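Tartronate semialdehyde reductase (Salmonella typhimurium, PDB 1VPD) probably catalyses the NAD(P)H-dependent reduction of tartronate semialdehyde to D-glycerate, the last step of galactarate breakdown. Local coordinates at residues A[52-55]-A[56-59]; A[69-72]-A[73-76]; A[173-176]-A[177-181]. All coordinates share one frame; numbering follows the deposited sequence.

Overall arrangement
Contacts 1 and 2 each cover the start of a helix in the Rossmann-type nucleotide-binding domain, one after strand 50-51 and the other after strand 64-67, and in each a side chain caps the helix by accepting from the backbone N three residues on. Their centres lie about 17 Å apart, on the same side of the chain's centre, with nearest atoms about 8 Å apart. Contact 3 spans about two and a half turns of the long helix 170-198 and carries Lys-175, the predicted active-site residue, with a tartrate bound to it. Its centre is about 18 Å from that of contact 2 and about 31 Å from that of contact 1. Contact 2 approaches the predicted NAD(+) site at Lys-243.

Contact 1. Residues A[52-55]-A[56-59]; sequences ASTA and KAIA
Thr-54 OG1 accepts the backbone N-H of Ala-57 at 3.0 Å, capping the first turn of helix 55-61 from the N-cap position. The bond is fairly straight, with an N-H...O angle of 159°. The threonine reaches it because chi1 is 61°, which sets OG1 between its own backbone N and carbonyl carbon, facing the start of the helix; CG2 is left beside the backbone N. Next come the first two helical backbone bonds, Ile-58 N to Thr-54 O at 3.1 Å and Ala-59 N to Ala-55 O at 2.9 Å. Thr-54 is therefore gripped twice, through its hydroxyl and through its carbonyl.

This is a classic threonine N-cap in the crossover that follows strand 50-51, an edge strand of the Rossmann-type sheet. Beyond the cap, the CB of Ala-57 lies 3.5 Å from Thr-54 OG1, so the hydroxyl rests against a methyl as well as an N-H. Ala-52, two residues ahead of the cap, turns its methyl back onto the helix: its CB sits 3.9 Å from Ala-57 CB and equally far from Ile-58 CG1. Ile-58 CG1 also packs against Thr-54 O at 3.5 Å. With CG1 beside its backbone N (chi1 -70°), the isoleucine runs this branch back toward the loop. Its buried side chain reaches Val-32 and Ser-34 of strand 30-34 and Ile-11 of strand 7-11, close to Gly-9 of the predicted NAD(+) site. On another flank, the side chain of Lys-56 touches Asn-83 and Glu-87.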
loop_
_atom_site.group_PDB
_atom_site.type_symbol
_atom_site.label_atom_id
_atom_site.label_comp_id
_atom_site.label_asym_id
_atom_site.label_seq_id
_atom_site.Cartn_x
_atom_site.Cartn_y
_atom_site.Cartn_z
ATOM N N ALA A 52 13.621 -0.450 19.195
ATOM C CA ALA A 52 14.820 -1.271 19.361
ATOM C C ALA A 52 15.696 -1.102 18.141
ATOM O O ALA A 52 15.212 -0.642 17.106
ATOM C CB ALA A 52 14.453 -2.735 19.571
ATOM N N SER A 53 16.962 -1.503 18.242
ATOM C CA SER A 53 17.978 -1.144 17.252
ATOM C C SER A 53 17.986 -2.052 16.020
ATOM O O SER A 53 18.629 -1.724 15.017
ATOM C CB SER A 53 19.381 -1.120 17.888
ATOM O OG SER A 53 19.521 -0.026 18.810
ATOM N N THR A 54 17.325 -3.208 16.102
ATOM C CA THR A 54 17.278 -4.140 14.965
ATOM C C THR A 54 15.947 -4.836 14.915
ATOM O O THR A 54 15.220 -4.891 15.904
ATOM C CB THR A 54 18.340 -5.251 15.049
ATOM O OG1 THR A 54 18.129 -6.023 16.234
ATOM C CG2 THR A 54 19.774 -4.691 15.170
ATOM N N ALA A 55 15.636 -5.370 13.742
ATOM C CA ALA A 55 14.456 -6.213 13.575
ATOM C C ALA A 55 14.548 -7.462 14.456
ATOM O O ALA A 55 13.545 -7.921 14.985
ATOM C CB ALA A 55 14.309 -6.595 12.117
ATOM N N LYS A 56 15.752 -8.003 14.601
ATOM C CA LYS A 56 15.988 -9.153 15.459
ATOM C C LYS A 56 15.560 -8.850 16.898
ATOM O O LYS A 56 14.869 -9.648 17.524
ATOM C CB LYS A 56 17.463 -9.550 15.405
ATOM C CG LYS A 56 17.931 -10.518 16.516
ATOM C CD LYS A 56 19.386 -10.906 16.336
ATOM C CE LYS A 56 19.818 -11.943 17.387
ATOM N NZ LYS A 56 21.254 -12.263 17.251
ATOM N N ALA A 57 15.952 -7.684 17.406
ATOM C CA ALA A 57 15.587 -7.290 18.770
ATOM C C ALA A 57 14.100 -7.040 18.917
ATOM O O ALA A 57 13.518 -7.327 19.952
ATOM C CB ALA A 57 16.366 -6.065 19.206
ATOM N N ILE A 58 13.457 -6.512 17.876
ATOM C CA ILE A 58 12.007 -6.385 17.918
ATOM C C ILE A 58 11.362 -7.768 18.027
ATOM O O ILE A 58 10.469 -7.969 18.834
ATOM C CB ILE A 58 11.511 -5.594 16.689
ATOM C CG1 ILE A 58 11.949 -4.136 16.864
ATOM C CG2 ILE A 58 10.008 -5.686 16.563
ATOM C CD1 ILE A 58 11.621 -3.235 15.728
ATOM N N ALA A 59 11.852 -8.722 17.246
ATOM C CA ALA A 59 11.299 -10.064 17.241
ATOM C C ALA A 59 11.543 -10.785 18.573
ATOM O O ALA A 59 10.728 -11.592 18.992
ATOM C CB ALA A 59 11.892 -10.863 16.100
#

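Contact 2. Residues A[69-72]-A[73-76]; sequences LPNS and PHVK
From Asn-71 at the N-cap the backbone winds directly into helix 72-80, with Val-75 N bonded to Asn-71 O at 3.1 Å and Lys-76 N to Ser-72 O at 2.8 Å. The Asn-71 side chain supplies the cap. Its OD1 takes the N-H of His-74 at 3.1 Å, almost in line with the amide C=O, and also takes His-74 ND1 at 2.8 Å. That second donor comes in 33° out of the amide's plane, while OD1 lies at the edge of the imidazole in the ring plane. A chi1 of 56° folds the asparagine amide over the helix start to meet both donors. Pro-70 covers one face of the same ring: its CG stands over the centre, 3.8 Å from the centroid, in a CH-pi contact. Ahead of the proline, Leu-69 CB meets Val-75 CG2 at 4.1 Å. Lys-76 NZ forms a salt bridge with Glu-108 of helix 103-114. The loop lies near the predicted cofactor site, Leu-69 beside Gly-12 and Asn-71 beside Lys-243. Because ND1 donates to OD1, the imidazole carries a proton on that nitrogen, and the edge bond together with the proline over its face would restrict rotation of the ring.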
loop_
_atom_site.group_PDB
_atom_site.type_symbol
_atom_site.label_atom_id
_atom_site.label_comp_id
_atom_site.label_asym_id
_atom_site.label_seq_id
_atom_site.Cartn_x
_atom_site.Cartn_y
_atom_site.Cartn_z
ATOM N N LEU A 69 6.510 -2.081 4.290
ATOM C CA LEU A 69 7.707 -1.766 3.530
ATOM C C LEU A 69 7.385 -1.696 2.021
ATOM O O LEU A 69 6.315 -2.138 1.603
ATOM C CB LEU A 69 8.772 -2.815 3.819
ATOM C CG LEU A 69 9.192 -2.893 5.298
ATOM C CD1 LEU A 69 9.970 -4.177 5.590
ATOM C CD2 LEU A 69 10.005 -1.655 5.657
ATOM N N PRO A 70 8.281 -1.103 1.232
ATOM C CA PRO A 70 7.954 -0.801 -0.167
ATOM C C PRO A 70 7.837 -1.973 -1.136
ATOM O O PRO A 70 7.070 -1.848 -2.099
ATOM C CB PRO A 70 9.104 0.110 -0.624
ATOM C CG PRO A 70 9.955 0.380 0.526
ATOM C CD PRO A 70 9.590 -0.550 1.616
ATOM N N ASN A 71 8.607 -3.045 -0.948
ATOM C CA ASN A 71 8.721 -4.094 -1.959
ATOM C C ASN A 71 9.359 -5.355 -1.385
ATOM O O ASN A 71 9.814 -5.362 -0.221
ATOM C CB ASN A 71 9.511 -3.583 -3.182
ATOM C CG ASN A 71 10.864 -3.054 -2.805
ATOM O OD1 ASN A 71 11.513 -3.599 -1.910
ATOM N ND2 ASN A 71 11.282 -1.948 -3.429
ATOM N N SER A 72 9.394 -6.414 -2.179
ATOM C CA SER A 72 9.911 -7.684 -1.688
ATOM C C SER A 72 11.366 -7.630 -1.201
ATOM O O SER A 72 11.651 -8.194 -0.152
ATOM C CB SER A 72 9.743 -8.775 -2.751
ATOM O OG SER A 72 10.537 -9.906 -2.452
ATOM N N PRO A 73 12.306 -7.013 -1.927
ATOM C CA PRO A 73 13.681 -6.950 -1.407
ATOM C C PRO A 73 13.765 -6.360 -0.005
ATOM O O PRO A 73 14.542 -6.855 0.829
ATOM C CB PRO A 73 14.411 -6.038 -2.404
ATOM C CG PRO A 73 13.667 -6.230 -3.682
ATOM C CD PRO A 73 12.219 -6.455 -3.296
ATOM N N HIS A 74 12.978 -5.325 0.270
ATOM C CA HIS A 74 12.994 -4.714 1.599
ATOM C C HIS A 74 12.424 -5.678 2.646
ATOM O O HIS A 74 12.994 -5.813 3.731
ATOM C CB HIS A 74 12.184 -3.423 1.652
ATOM C CG HIS A 74 12.890 -2.220 1.113
ATOM N ND1 HIS A 74 12.975 -1.946 -0.236
ATOM C CD2 HIS A 74 13.505 -1.190 1.746
ATOM C CE1 HIS A 74 13.623 -0.804 -0.413
ATOM N NE2 HIS A 74 13.956 -0.325 0.769
ATOM N N VAL A 75 11.302 -6.334 2.345
ATOM C CA VAL A 75 10.709 -7.272 3.298
ATOM C C VAL A 75 11.667 -8.445 3.543
ATOM O O VAL A 75 11.842 -8.881 4.674
ATOM C CB VAL A 75 9.328 -7.811 2.829
ATOM C CG1 VAL A 75 8.738 -8.821 3.839
ATOM C CG2 VAL A 75 8.363 -6.670 2.646
ATOM N N LYS A 76 12.267 -8.963 2.486
ATOM C CA LYS A 76 13.215 -10.075 2.615
ATOM C C LYS A 76 14.395 -9.700 3.506
ATOM O O LYS A 76 14.822 -10.502 4.351
ATOM C CB LYS A 76 13.699 -10.536 1.247
ATOM C CG LYS A 76 12.683 -11.354 0.483
ATOM C CD LYS A 76 13.250 -11.913 -0.808
ATOM C CE LYS A 76 12.185 -12.749 -1.535
ATOM N NZ LYS A 76 12.656 -13.148 -2.894
HETATM O O HOH W 1 12.913 -9.982 -3.755
#

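Contact 3. Residues A[173-176]-A[177-181]; sequences VTKL and ANQVI. With TLA (L(+)-tartaric acid), chain C.
Lys-175 leaves the helix with CG anti to the backbone N (chi1 -179°) and bends at chi2, 61°, to pass slantwise across Gln-179, one turn later. Gln-179 bends too, at a chi2 of -52°, which brings its amide beside NZ of the lysine. There Lys-175 NZ makes a weak hydrogen bond to Gln-179 OE1 at 3.0 Å, and the aliphatic chains touch on the way, Lys-175 CE to Gln-179 CG at 3.7 Å. Both ends then grip the tartrate, probably a guest from the crystallisation liquor. Lys-175 NZ donates to its carboxylate O1 at 2.7 Å. The tartrate hydroxyl O3 is held by both polar atoms of the amide: it donates to Gln-179 OE1 at 3.0 Å and accepts from Gln-179 NE2 at 3.1 Å. Ser-126 OG and Gly-127 N bind the tartrate as well. Lys-175 is the predicted catalytic residue of this HIBADH-related enzyme, and the position of the tartrate beside it is consistent with a substrate pocket here. Second-shell bonds position the pair, Val-125 O accepting from Lys-175 NZ and Asp-244 OD2 from Gln-179 NE2. The backbone follows the regular i to i+4 pattern, as in Gln-179 N to Lys-175 O at 2.8 Å. Helix 170-198 is flanked here by helix 238-255, which Leu-176 and Val-180 touch, by strand 137-142 through Met-140, and by Pro-103 of helix 103-114.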
loop_
_atom_site.group_PDB
_atom_site.type_symbol
_atom_site.label_atom_id
_atom_site.label_comp_id
_atom_site.label_asym_id
_atom_site.label_seq_id
_atom_site.Cartn_x
_atom_site.Cartn_y
_atom_site.Cartn_z
ATOM N N VAL A 173 -2.397 -11.216 -4.087
ATOM C CA VAL A 173 -3.135 -11.353 -5.346
ATOM C C VAL A 173 -4.301 -10.367 -5.351
ATOM O O VAL A 173 -4.559 -9.706 -6.345
ATOM C CB VAL A 173 -3.644 -12.806 -5.576
ATOM C CG1 VAL A 173 -4.605 -12.875 -6.754
ATOM C CG2 VAL A 173 -2.508 -13.736 -5.801
ATOM N N THR A 174 -5.005 -10.257 -4.222
ATOM C CA THR A 174 -6.135 -9.354 -4.093
ATOM C C THR A 174 -5.663 -7.912 -4.248
ATOM O O THR A 174 -6.321 -7.104 -4.916
ATOM C CB THR A 174 -6.851 -9.591 -2.749
ATOM O OG1 THR A 174 -7.314 -10.949 -2.680
ATOM C CG2 THR A 174 -8.105 -8.733 -2.622
ATOM N N LYS A 175 -4.515 -7.603 -3.657
ATOM C CA LYS A 175 -3.908 -6.277 -3.816
ATOM C C LYS A 175 -3.497 -5.981 -5.275
ATOM O O LYS A 175 -3.591 -4.835 -5.703
ATOM C CB LYS A 175 -2.725 -6.087 -2.860
ATOM C CG LYS A 175 -2.046 -4.713 -2.933
ATOM C CD LYS A 175 -2.956 -3.526 -2.586
ATOM C CE LYS A 175 -2.145 -2.248 -2.375
ATOM N NZ LYS A 175 -3.014 -1.028 -2.263
ATOM N N LEU A 176 -3.062 -6.976 -6.038
ATOM C CA LEU A 176 -2.793 -6.757 -7.475
ATOM C C LEU A 176 -4.068 -6.341 -8.201
ATOM O O LEU A 176 -4.080 -5.360 -8.943
ATOM C CB LEU A 176 -2.149 -7.967 -8.150
ATOM C CG LEU A 176 -0.797 -8.420 -7.585
ATOM C CD1 LEU A 176 -0.314 -9.656 -8.309
ATOM C CD2 LEU A 176 0.233 -7.297 -7.651
ATOM N N ALA A 177 -5.158 -7.066 -7.971
ATOM C CA ALA A 177 -6.461 -6.665 -8.524
ATOM C C ALA A 177 -6.832 -5.249 -8.080
ATOM O O ALA A 177 -7.289 -4.422 -8.867
ATOM C CB ALA A 177 -7.523 -7.650 -8.087
ATOM N N ASN A 178 -6.611 -4.952 -6.802
ATOM C CA ASN A 178 -6.854 -3.622 -6.260
ATOM C C ASN A 178 -6.087 -2.545 -7.009
ATOM O O ASN A 178 -6.643 -1.510 -7.368
ATOM C CB ASN A 178 -6.454 -3.602 -4.774
ATOM C CG ASN A 178 -6.890 -2.350 -4.060
ATOM O OD1 ASN A 178 -6.226 -1.276 -4.132
ATOM N ND2 ASN A 178 -7.975 -2.463 -3.331
ATOM N N GLN A 179 -4.812 -2.808 -7.265
ATOM C CA GLN A 179 -3.929 -1.815 -7.856
ATOM C C GLN A 179 -4.180 -1.637 -9.338
ATOM O O GLN A 179 -3.942 -0.567 -9.868
ATOM C CB GLN A 179 -2.469 -2.190 -7.602
ATOM C CG GLN A 179 -2.048 -2.050 -6.115
ATOM C CD GLN A 179 -2.379 -0.700 -5.524
ATOM O OE1 GLN A 179 -3.517 -0.446 -5.128
ATOM N NE2 GLN A 179 -1.387 0.185 -5.490
ATOM N N VAL A 180 -4.665 -2.685 -10.001
ATOM C CA VAL A 180 -5.173 -2.565 -11.360
ATOM C C VAL A 180 -6.330 -1.575 -11.359
ATOM O O VAL A 180 -6.347 -0.630 -12.169
ATOM C CB VAL A 180 -5.625 -3.952 -11.916
ATOM C CG1 VAL A 180 -6.499 -3.803 -13.176
ATOM C CG2 VAL A 180 -4.406 -4.828 -12.192
ATOM N N ILE A 181 -7.287 -1.769 -10.467
ATOM C CA ILE A 181 -8.444 -0.873 -10.429
ATOM C C ILE A 181 -8.028 0.565 -10.100
ATOM O O ILE A 181 -8.491 1.506 -10.731
ATOM C CB ILE A 181 -9.523 -1.382 -9.457
ATOM C CG1 ILE A 181 -10.241 -2.571 -10.098
ATOM C CG2 ILE A 181 -10.525 -0.273 -9.149
ATOM C CD1 ILE A 181 -11.001 -3.429 -9.076
HETATM O O1 TLA C . -1.204 1.006 -2.432
HETATM O O11 TLA C . -1.003 2.076 -0.515
HETATM C C1 TLA C . -1.354 2.019 -1.719
HETATM C C2 TLA C . -1.892 3.263 -2.378
HETATM O O2 TLA C . -1.965 4.338 -1.420
HETATM C C3 TLA C . -3.214 3.074 -3.107
HETATM O O3 TLA C . -3.089 2.470 -4.385
HETATM C C4 TLA C . -4.215 2.289 -2.295
HETATM O O4 TLA C . -4.374 2.627 -1.113
HETATM O O41 TLA C . -4.835 1.352 -2.792
#